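Local coordinates for protein AlyGC (PDB 5GKD) that probably cleaves alginate by the elimination reaction of polysaccharide lyase family 6, and carries a bound calcium ion, at residues A523-T534 / I557-G567. Residues are numbered along the deposited sequence; the frame is centred on the assembly and turned at random.
Sequences APDAAGNTLIRT and INHSYHFFDAG
Asn529 sits on the ring of Tyr561. Its CB lies over the ring centre, 3.4 Å from the centroid, as a CH-pi contact. The amide stands almost perpendicular to the ring, 87° between planes, and ND2 gives a hydrogen bond in its own plane to Pro524 O at 2.9 Å. This ties the Asn529 side chain back to the preceding turn. Ala523 CB touches Tyr561 OH at 3.2 Å. Tyr561 CG is anti to the backbone N (chi1 -165°), and the ring reaches across to both residues. Ala527 CB packs over one face of the His559 ring, whose ND1 and Ser560 OG are hydrogen-bonded. At the outer end Asn558 ND2 donates a hydrogen bond to Asp525 OD1 (3.0 Å), with the carboxylate and amide planes 68° apart.

Strands 530-534 and 564-565 are neighbours in a parallel sheet of the C-terminal half, in the stacked-coil arrangement of a parallel beta-helix. Leu531 N to His562 O (2.9 Å) and Asp565 N to Ile532 O (3.0 Å) are among the inter-coil bonds. Both segments turn a corner, at Leu531-Ile532 and at Phe563. Inside, Ile532 CD1 meets Phe563 CZ, and Ile532 CG2 lies at the edge of the Phe564 ring. On the face that carries Thr530, His562, Arg533 and Asp565, Thr530 CG2 packs on Asp565 CB at 3.8 Å. Arg591 and Lys594 form salt bridges with Asp565 OD1. Leu599 of the second subunit packs on Ala527 and His559.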
ATOM      1  N   ALA A 523      17.000   0.184  18.590  1.00 26.09           N
ATOM      2  CA  ALA A 523      15.925   0.645  17.716  1.00 28.13           C
ATOM      3  C   ALA A 523      14.976   1.569  18.484  1.00 28.92           C
ATOM      4  O   ALA A 523      14.896   1.501  19.703  1.00 29.36           O
ATOM      5  CB  ALA A 523      15.159  -0.551  17.162  1.00 24.87           C
ATOM      6  N   PRO A 524      14.230   2.431  17.794  1.00 28.25           N
ATOM      7  CA  PRO A 524      13.340   3.343  18.508  1.00 27.41           C
ATOM      8  C   PRO A 524      12.311   2.586  19.333  1.00 28.02           C
ATOM      9  O   PRO A 524      11.872   1.489  18.971  1.00 26.59           O
ATOM     10  CB  PRO A 524      12.672   4.146  17.382  1.00 33.18           C
ATOM     11  CG  PRO A 524      13.548   3.943  16.190  1.00 32.35           C
ATOM     12  CD  PRO A 524      14.052   2.551  16.340  1.00 26.99           C
ATOM     13  N   ASP A 525      11.937   3.192  20.461  1.00 27.64           N
ATOM     14  CA  ASP A 525      11.000   2.601  21.419  1.00 27.38           C
ATOM     15  C   ASP A 525       9.582   2.837  20.907  1.00 29.73           C
ATOM     16  O   ASP A 525       8.826   3.680  21.397  1.00 30.05           O
ATOM     17  CB  ASP A 525      11.214   3.187  22.815  1.00 30.26           C
ATOM     18  CG  ASP A 525      10.475   2.415  23.912  1.00 32.36           C
ATOM     19  OD1 ASP A 525       9.520   1.673  23.616  1.00 35.50           O
ATOM     20  OD2 ASP A 525      10.843   2.564  25.092  1.00 41.57           O
ATOM     21  N   ALA A 526       9.229   2.067  19.885  1.00 26.63           N
ATOM     22  CA  ALA A 526       7.943   2.217  19.238  1.00 25.74           C
ATOM     23  C   ALA A 526       7.459   0.851  18.790  1.00 24.20           C
ATOM     24  O   ALA A 526       8.253  -0.026  18.448  1.00 27.50           O
ATOM     25  CB  ALA A 526       8.029   3.181  18.051  1.00 25.95           C
ATOM     26  N   ALA A 527       6.151   0.671  18.827  1.00 24.18           N
ATOM     27  CA  ALA A 527       5.573  -0.559  18.324  1.00 25.20           C
ATOM     28  C   ALA A 527       5.647  -0.586  16.798  1.00 26.26           C
ATOM     29  O   ALA A 527       5.621   0.449  16.135  1.00 24.56           O
ATOM     30  CB  ALA A 527       4.127  -0.687  18.785  1.00 24.22           C
ATOM     31  N   GLY A 528       5.751  -1.785  16.240  1.00 27.37           N
ATOM     32  CA  GLY A 528       5.689  -1.910  14.798  1.00 25.10           C
ATOM     33  C   GLY A 528       6.976  -1.629  14.064  1.00 25.42           C
ATOM     34  O   GLY A 528       6.931  -1.296  12.878  1.00 24.71           O
ATOM     35  N   ASN A 529       8.123  -1.742  14.728  1.00 23.77           N
ATOM     36  CA  ASN A 529       9.387  -1.717  14.011  1.00 22.30           C
ATOM     37  C   ASN A 529       9.483  -2.921  13.081  1.00 22.96           C
ATOM     38  O   ASN A 529       8.864  -3.960  13.302  1.00 22.73           O
ATOM     39  CB  ASN A 529      10.579  -1.733  14.971  1.00 21.20           C
ATOM     40  CG  ASN A 529      10.694  -0.465  15.803  1.00 26.43           C
ATOM     41  OD1 ASN A 529      10.088   0.568  15.490  1.00 25.34           O
ATOM     42  ND2 ASN A 529      11.478  -0.543  16.880  1.00 25.06           N
ATOM     43  N   THR A 530      10.299  -2.779  12.048  1.00 20.45           N
ATOM     44  CA  THR A 530      10.472  -3.815  11.041  1.00 24.24           C
ATOM     45  C   THR A 530      11.941  -3.803  10.659  1.00 22.97           C
ATOM     46  O   THR A 530      12.392  -2.867   9.998  1.00 29.30           O
ATOM     47  CB  THR A 530       9.585  -3.568   9.810  1.00 24.06           C
ATOM     48  OG1 THR A 530       9.894  -2.292   9.253  1.00 28.43           O
ATOM     49  CG2 THR A 530       8.106  -3.587  10.166  1.00 20.13           C
ATOM     50  N   LEU A 531      12.684  -4.824  11.065  1.00 21.37           N
ATOM     51  CA  LEU A 531      14.126  -4.799  10.833  1.00 25.17           C
ATOM     52  C   LEU A 531      14.443  -4.807   9.344  1.00 24.42           C
ATOM     53  O   LEU A 531      15.246  -4.001   8.865  1.00 29.81           O
ATOM     54  CB  LEU A 531      14.810  -5.971  11.537  1.00 20.93           C
ATOM     55  CG  LEU A 531      16.332  -5.833  11.603  1.00 25.25           C
ATOM     56  CD1 LEU A 531      16.765  -4.924  12.737  1.00 20.18           C
ATOM     57  CD2 LEU A 531      17.004  -7.208  11.704  1.00 22.40           C
ATOM     58  N   ILE A 532      13.822  -5.705   8.592  1.00 23.15           N
ATOM     59  CA  ILE A 532      14.010  -5.775   7.149  1.00 23.61           C
ATOM     60  C   ILE A 532      12.641  -5.782   6.479  1.00 21.26           C
ATOM     61  O   ILE A 532      11.691  -6.386   6.986  1.00 23.49           O
ATOM     62  CB  ILE A 532      14.831  -7.012   6.735  1.00 24.67           C
ATOM     63  CG1 ILE A 532      16.174  -7.033   7.466  1.00 22.13           C
ATOM     64  CG2 ILE A 532      15.031  -7.048   5.216  1.00 24.31           C
ATOM     65  CD1 ILE A 532      16.996  -8.268   7.185  1.00 27.32           C
ATOM     66  N   ARG A 533      12.534  -5.094   5.346  1.00 21.61           N
ATOM     67  CA  ARG A 533      11.259  -5.002   4.650  1.00 18.68           C
ATOM     68  C   ARG A 533      11.517  -4.549   3.227  1.00 20.48           C
ATOM     69  O   ARG A 533      12.595  -4.046   2.905  1.00 23.20           O
ATOM     70  CB  ARG A 533      10.289  -4.031   5.354  1.00 21.31           C
ATOM     71  CG  ARG A 533      10.726  -2.557   5.380  1.00 21.75           C
ATOM     72  CD  ARG A 533       9.630  -1.617   5.925  1.00 20.14           C
ATOM     73  NE  ARG A 533      10.160  -0.284   6.196  1.00 22.58           N
ATOM     74  CZ  ARG A 533      10.383   0.644   5.265  1.00 25.22           C
ATOM     75  NH1 ARG A 533      10.093   0.397   3.989  1.00 25.02           N
ATOM     76  NH2 ARG A 533      10.881   1.826   5.598  1.00 25.05           N
ATOM     77  N   THR A 534      10.516  -4.749   2.372  1.00 23.12           N
ATOM     78  CA  THR A 534      10.501  -4.062   1.098  1.00 18.75           C
ATOM     79  C   THR A 534      10.108  -2.609   1.315  1.00 19.39           C
ATOM     80  O   THR A 534       9.592  -2.232   2.366  1.00 21.03           O
ATOM     81  CB  THR A 534       9.521  -4.712   0.110  1.00 18.39           C
ATOM     82  OG1 THR A 534       8.175  -4.514   0.554  1.00 20.81           O
ATOM     83  CG2 THR A 534       9.795  -6.195  -0.038  1.00 18.76           C
ATOM     84  N   ILE A 557      12.336  -4.174  21.943  1.00 28.27           N
ATOM     85  CA  ILE A 557      12.210  -2.964  22.753  1.00 25.29           C
ATOM     86  C   ILE A 557      10.747  -2.583  22.948  1.00 30.65           C
ATOM     87  O   ILE A 557      10.386  -1.975  23.959  1.00 31.68           O
ATOM     88  CB  ILE A 557      13.003  -1.814  22.122  1.00 25.24           C
ATOM     89  CG1 ILE A 557      13.080  -0.637  23.099  1.00 29.94           C
ATOM     90  CG2 ILE A 557      12.362  -1.383  20.799  1.00 26.34           C
ATOM     91  CD1 ILE A 557      14.123   0.397  22.736  1.00 29.36           C
ATOM     92  N   ASN A 558       9.888  -2.928  21.994  1.00 30.21           N
ATOM     93  CA  ASN A 558       8.460  -2.683  22.095  1.00 24.16           C
ATOM     94  C   ASN A 558       7.762  -3.801  21.326  1.00 26.22           C
ATOM     95  O   ASN A 558       8.409  -4.664  20.726  1.00 23.87           O
ATOM     96  CB  ASN A 558       8.121  -1.282  21.576  1.00 28.15           C
ATOM     97  CG  ASN A 558       6.866  -0.710  22.199  1.00 29.07           C
ATOM     98  OD1 ASN A 558       5.825  -1.362  22.240  1.00 32.49           O
ATOM     99  ND2 ASN A 558       6.964   0.509  22.699  1.00 27.88           N
ATOM    100  N   HIS A 559       6.438  -3.798  21.360  1.00 25.82           N
ATOM    101  CA  HIS A 559       5.729  -4.915  20.762  1.00 27.24           C
ATOM    102  C   HIS A 559       5.661  -4.786  19.232  1.00 26.87           C
ATOM    103  O   HIS A 559       5.955  -3.739  18.650  1.00 24.72           O
ATOM    104  CB  HIS A 559       4.339  -5.065  21.391  1.00 24.85           C
ATOM    105  CG  HIS A 559       3.340  -4.027  20.985  1.00 29.79           C
ATOM    106  ND1 HIS A 559       2.702  -4.041  19.759  1.00 31.60           N
ATOM    107  CD2 HIS A 559       2.804  -2.991  21.674  1.00 30.56           C
ATOM    108  CE1 HIS A 559       1.846  -3.037  19.699  1.00 27.64           C
ATOM    109  NE2 HIS A 559       1.892  -2.381  20.846  1.00 29.66           N
ATOM    110  N   SER A 560       5.324  -5.904  18.581  1.00 25.61           N
ATOM    111  CA  SER A 560       5.151  -5.962  17.130  1.00 23.59           C
ATOM    112  C   SER A 560       6.414  -5.520  16.392  1.00 24.69           C
ATOM    113  O   SER A 560       6.352  -4.792  15.404  1.00 24.63           O
ATOM    114  CB  SER A 560       3.948  -5.125  16.677  1.00 23.68           C
ATOM    115  OG  SER A 560       2.758  -5.573  17.285  1.00 26.19           O
ATOM    116  N   TYR A 561       7.566  -5.969  16.863  1.00 24.77           N
ATOM    117  CA  TYR A 561       8.836  -5.709  16.197  1.00 20.86           C
ATOM    118  C   TYR A 561       9.108  -6.907  15.301  1.00 24.21           C
ATOM    119  O   TYR A 561       9.572  -7.946  15.768  1.00 23.22           O
ATOM    120  CB  TYR A 561       9.951  -5.504  17.213  1.00 25.72           C
ATOM    121  CG  TYR A 561      11.219  -4.879  16.680  1.00 24.03           C
ATOM    122  CD1 TYR A 561      11.556  -4.949  15.333  1.00 23.91           C
ATOM    123  CD2 TYR A 561      12.078  -4.200  17.535  1.00 25.31           C
ATOM    124  CE1 TYR A 561      12.717  -4.370  14.862  1.00 23.30           C
ATOM    125  CE2 TYR A 561      13.229  -3.614  17.069  1.00 24.01           C
ATOM    126  CZ  TYR A 561      13.548  -3.703  15.744  1.00 23.14           C
ATOM    127  OH  TYR A 561      14.704  -3.117  15.293  1.00 27.28           O
ATOM    128  N   HIS A 562       8.825  -6.751  14.010  1.00 26.03           N
ATOM    129  CA  HIS A 562       8.933  -7.837  13.049  1.00 22.84           C
ATOM    130  C   HIS A 562      10.330  -7.916  12.462  1.00 22.03           C
ATOM    131  O   HIS A 562      11.034  -6.912  12.326  1.00 19.26           O
ATOM    132  CB  HIS A 562       7.923  -7.651  11.925  1.00 20.35           C
ATOM    133  CG  HIS A 562       6.557  -7.306  12.415  1.00 24.37           C
ATOM    134  ND1 HIS A 562       5.794  -8.181  13.159  1.00 22.68           N
ATOM    135  CD2 HIS A 562       5.820  -6.179  12.285  1.00 21.59           C
ATOM    136  CE1 HIS A 562       4.646  -7.604  13.466  1.00 21.02           C
ATOM    137  NE2 HIS A 562       4.637  -6.391  12.948  1.00 22.38           N
ATOM    138  N   PHE A 563      10.725  -9.130  12.094  1.00 21.84           N
ATOM    139  CA  PHE A 563      11.998  -9.271  11.400  1.00 22.25           C
ATOM    140  C   PHE A 563      11.873  -8.888   9.919  1.00 24.71           C
ATOM    141  O   PHE A 563      12.691  -8.115   9.406  1.00 22.93           O
ATOM    142  CB  PHE A 563      12.528 -10.698  11.543  1.00 20.73           C
ATOM    143  CG  PHE A 563      13.755 -10.954  10.736  1.00 21.05           C
ATOM    144  CD1 PHE A 563      14.989 -10.482  11.156  1.00 21.86           C
ATOM    145  CD2 PHE A 563      13.678 -11.636   9.540  1.00 23.57           C
ATOM    146  CE1 PHE A 563      16.120 -10.697  10.399  1.00 20.19           C
ATOM    147  CE2 PHE A 563      14.800 -11.862   8.785  1.00 20.08           C
ATOM    148  CZ  PHE A 563      16.026 -11.387   9.213  1.00 24.06           C
ATOM    149  N   PHE A 564      10.875  -9.438   9.210  1.00 20.99           N
ATOM    150  CA  PHE A 564      10.694  -9.136   7.793  1.00 20.19           C
ATOM    151  C   PHE A 564       9.230  -8.858   7.494  1.00 21.82           C
ATOM    152  O   PHE A 564       8.368  -9.692   7.780  1.00 22.14           O
ATOM    153  CB  PHE A 564      11.194 -10.261   6.873  1.00 18.01           C
ATOM    154  CG  PHE A 564      11.076  -9.920   5.406  1.00 21.12           C
ATOM    155  CD1 PHE A 564      12.057  -9.179   4.773  1.00 19.06           C
ATOM    156  CD2 PHE A 564       9.954 -10.292   4.678  1.00 19.71           C
ATOM    157  CE1 PHE A 564      11.936  -8.832   3.437  1.00 20.46           C
ATOM    158  CE2 PHE A 564       9.824  -9.953   3.338  1.00 20.09           C
ATOM    159  CZ  PHE A 564      10.825  -9.224   2.718  1.00 20.34           C
ATOM    160  N   ASP A 565       8.962  -7.718   6.856  1.00 19.33           N
ATOM    161  CA  ASP A 565       7.606  -7.269   6.551  1.00 18.82           C
ATOM    162  C   ASP A 565       7.504  -7.000   5.053  1.00 21.75           C
ATOM    163  O   ASP A 565       8.087  -6.036   4.554  1.00 21.56           O
ATOM    164  CB  ASP A 565       7.260  -6.016   7.362  1.00 22.52           C
ATOM    165  CG  ASP A 565       5.767  -5.672   7.313  1.00 22.13           C
ATOM    166  OD1 ASP A 565       4.933  -6.588   7.209  1.00 21.49           O
ATOM    167  OD2 ASP A 565       5.427  -4.481   7.388  1.00 24.14           O
ATOM    168  N   ALA A 566       6.772  -7.848   4.338  1.00 20.74           N
ATOM    169  CA  ALA A 566       6.591  -7.687   2.904  1.00 20.43           C
ATOM    170  C   ALA A 566       5.593  -6.571   2.614  1.00 20.69           C
ATOM    171  O   ALA A 566       4.532  -6.506   3.232  1.00 21.90           O
ATOM    172  CB  ALA A 566       6.108  -8.997   2.271  1.00 18.52           C
ATOM    173  N   GLY A 567       5.932  -5.702   1.665  1.00 19.93           N
ATOM    174  CA  GLY A 567       4.988  -4.699   1.218  1.00 18.63           C
ATOM    175  C   GLY A 567       3.828  -5.309   0.456  1.00 19.46           C
ATOM    176  O   GLY A 567       3.935  -6.381  -0.145  1.00 19.62           O
TER
HETATM  177  O   HOH W   1       8.596  -2.518  17.432  1.00 23.12           O
HETATM  178  O   HOH W   2       7.170  -3.452   3.644  1.00 17.56           O